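Local atomic coordinates of beta-porphyranase (Bacteroides plebeius, PDB entry 4AWD), a protein that hydrolyses the sulfated red-seaweed polysaccharide porphyran at linkages between beta-D-galactose and alpha-L-galactose-6-sulfate, releasing mostly a disaccharide. Residues N196-W199 and N200-N204. Numbering follows the deposited sequence.
Sequences NKTW and NMQMN
M201 N donates to T198 O over 2.7 Å, closing a single 3-10 turn through W199 and N200 and overlapping the type I turn N196-W199, with T198 and W199 common to both. These overlapping turns lie in the loop joining strands 168-182 and 204-213 of the GH16 beta-jelly-roll, beside the probable catalytic cleft. Five residues on from W199, the carboxamide of N204 lies over one face of its indole. The two planes are only 16° apart, and ND2 stands 3.4 Å above the ring plane, displaced toward the rim, which defines an offset amide-on-ring stack. The hydrogen bond from ND2 to W199 O (2.9 Å, in the carbonyl plane and on a lone pair) helps to fix the amide's rotation, together with a second one to the backbone O of E181, by similarity the proton donor, which ties N204 to the strand carrying the probable acid. With CG roughly anti to the backbone N (chi1 -152°), the indole turns one face to the N204 amide, and it meets W195 and W291 edge-to-face, with Y289 roughly perpendicular. Chi1 of Q202 (-56°) sets CG beside the backbone N, 3.3 Å from T198 O and 3.7 Å from T198 OG1.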
ATOM      1  N   ASN A 196      13.476   1.683 -13.832  1.00 20.85           N
ATOM      2  CA  ASN A 196      13.271   0.808 -12.686  1.00 20.51           C
ATOM      3  C   ASN A 196      14.555   0.141 -12.190  1.00 20.51           C
ATOM      4  O   ASN A 196      14.498  -0.741 -11.335  1.00 20.28           O
ATOM      5  CB  ASN A 196      12.248  -0.273 -13.033  1.00 19.82           C
ATOM      6  CG  ASN A 196      12.705  -1.148 -14.170  1.00 19.59           C
ATOM      7  OD1 ASN A 196      13.335  -0.665 -15.120  1.00 18.55           O
ATOM      8  ND2 ASN A 196      12.410  -2.443 -14.082  1.00 17.15           N
ATOM      9  N   LYS A 197      15.700   0.570 -12.724  1.00 20.45           N
ATOM     10  CA  LYS A 197      17.010  -0.019 -12.405  1.00 20.31           C
ATOM     11  C   LYS A 197      17.310  -0.102 -10.910  1.00 19.62           C
ATOM     12  O   LYS A 197      17.900  -1.079 -10.439  1.00 19.52           O
ATOM     13  CB  LYS A 197      18.112   0.779 -13.101  1.00 20.91           C
ATOM     14  CG  LYS A 197      19.489   0.134 -13.105  1.00 23.49           C
ATOM     15  CD  LYS A 197      20.491   0.997 -13.907  1.00 28.13           C
ATOM     16  CE  LYS A 197      21.938   0.646 -13.563  1.00 29.67           C
ATOM     17  NZ  LYS A 197      22.162  -0.819 -13.695  1.00 30.22           N
ATOM     18  N   THR A 198      16.907   0.934 -10.176  1.00 19.04           N
ATOM     19  CA  THR A 198      17.197   1.058  -8.746  1.00 18.11           C
ATOM     20  C   THR A 198      15.902   1.107  -7.926  1.00 17.48           C
ATOM     21  O   THR A 198      15.888   1.656  -6.812  1.00 17.38           O
ATOM     22  CB  THR A 198      17.917   2.377  -8.478  1.00 18.52           C
ATOM     23  OG1 THR A 198      17.195   3.436  -9.136  1.00 18.95           O
ATOM     24  CG2 THR A 198      19.362   2.330  -8.983  1.00 18.54           C
ATOM     25  N   TRP A 199      14.819   0.560  -8.478  1.00 15.93           N
ATOM     26  CA  TRP A 199      13.499   0.683  -7.871  1.00 15.03           C
ATOM     27  C   TRP A 199      13.431   0.129  -6.436  1.00 14.97           C
ATOM     28  O   TRP A 199      12.658   0.623  -5.624  1.00 14.08           O
ATOM     29  CB  TRP A 199      12.471  -0.007  -8.745  1.00 14.41           C
ATOM     30  CG  TRP A 199      11.089   0.539  -8.645  1.00 13.77           C
ATOM     31  CD1 TRP A 199      10.667   1.789  -9.019  1.00 14.08           C
ATOM     32  CD2 TRP A 199       9.928  -0.158  -8.190  1.00 12.28           C
ATOM     33  NE1 TRP A 199       9.311   1.911  -8.819  1.00 13.67           N
ATOM     34  CE2 TRP A 199       8.834   0.732  -8.304  1.00 12.33           C
ATOM     35  CE3 TRP A 199       9.703  -1.453  -7.693  1.00 14.21           C
ATOM     36  CZ2 TRP A 199       7.531   0.374  -7.935  1.00 11.89           C
ATOM     37  CZ3 TRP A 199       8.396  -1.816  -7.325  1.00 13.35           C
ATOM     38  CH2 TRP A 199       7.332  -0.902  -7.452  1.00 13.19           C
ATOM     39  N   ASN A 200      14.245  -0.891  -6.150  1.00 14.91           N
ATOM     40  CA  ASN A 200      14.405  -1.416  -4.801  1.00 14.86           C
ATOM     41  C   ASN A 200      15.167  -0.502  -3.829  1.00 15.28           C
ATOM     42  O   ASN A 200      15.324  -0.860  -2.643  1.00 14.73           O
ATOM     43  CB  ASN A 200      15.053  -2.809  -4.833  1.00 14.83           C
ATOM     44  CG  ASN A 200      16.534  -2.771  -5.203  1.00 14.52           C
ATOM     45  OD1 ASN A 200      16.938  -2.096  -6.154  1.00 11.39           O
ATOM     46  ND2 ASN A 200      17.347  -3.522  -4.447  1.00 13.07           N
ATOM     47  N   MET A 201      15.630   0.654  -4.328  1.00 15.28           N
ATOM     48  CA  MET A 201      16.379   1.642  -3.526  1.00 16.09           C
ATOM     49  C   MET A 201      15.818   3.054  -3.633  1.00 16.01           C
ATOM     50  O   MET A 201      16.558   4.033  -3.474  1.00 15.97           O
ATOM     51  CB  MET A 201      17.864   1.685  -3.919  1.00 15.89           C
ATOM     52  CG  MET A 201      18.597   0.392  -3.673  1.00 18.75           C
ATOM     53  SD  MET A 201      20.321   0.426  -4.173  1.00 20.43           S
ATOM     54  CE  MET A 201      20.413  -1.234  -4.821  1.00 24.10           C
ATOM     55  N   GLN A 202      14.526   3.168  -3.910  1.00 15.81           N
ATOM     56  CA  GLN A 202      13.911   4.473  -4.074  1.00 16.41           C
ATOM     57  C   GLN A 202      12.614   4.507  -3.276  1.00 15.89           C
ATOM     58  O   GLN A 202      11.926   3.493  -3.156  1.00 15.73           O
ATOM     59  CB  GLN A 202      13.671   4.824  -5.569  1.00 17.04           C
ATOM     60  CG  GLN A 202      14.924   4.773  -6.514  1.00 19.43           C
ATOM     61  CD  GLN A 202      15.935   5.928  -6.314  1.00 23.93           C
ATOM     62  OE1 GLN A 202      15.639   6.895  -5.612  1.00 27.70           O
ATOM     63  NE2 GLN A 202      17.133   5.824  -6.939  1.00 22.71           N
ATOM     64  N   MET A 203      12.295   5.672  -2.715  1.00 15.48           N
ATOM     65  CA  MET A 203      11.042   5.868  -1.982  1.00 14.44           C
ATOM     66  C   MET A 203       9.960   6.074  -3.024  1.00 14.04           C
ATOM     67  O   MET A 203       9.607   7.209  -3.367  1.00 13.71           O
ATOM     68  CB  MET A 203      11.156   7.091  -1.056  1.00 14.97           C
ATOM     69  CG  MET A 203      10.000   7.330  -0.083  1.00 14.43           C
ATOM     70  SD  MET A 203       9.874   6.048   1.179  1.00 15.53           S
ATOM     71  CE  MET A 203       8.328   6.483   1.971  1.00 12.27           C
ATOM     72  N   ASN A 204       9.473   4.962  -3.570  1.00 13.53           N
ATOM     73  CA  ASN A 204       8.354   4.994  -4.508  1.00 12.82           C
ATOM     74  C   ASN A 204       7.010   5.139  -3.788  1.00 11.90           C
ATOM     75  O   ASN A 204       6.438   4.166  -3.300  1.00 11.94           O
ATOM     76  CB  ASN A 204       8.364   3.753  -5.400  1.00 12.99           C
ATOM     77  CG  ASN A 204       9.747   3.389  -5.863  1.00 13.45           C
ATOM     78  OD1 ASN A 204      10.387   4.143  -6.602  1.00 15.69           O
ATOM     79  ND2 ASN A 204      10.225   2.224  -5.428  1.00 13.45           N
TER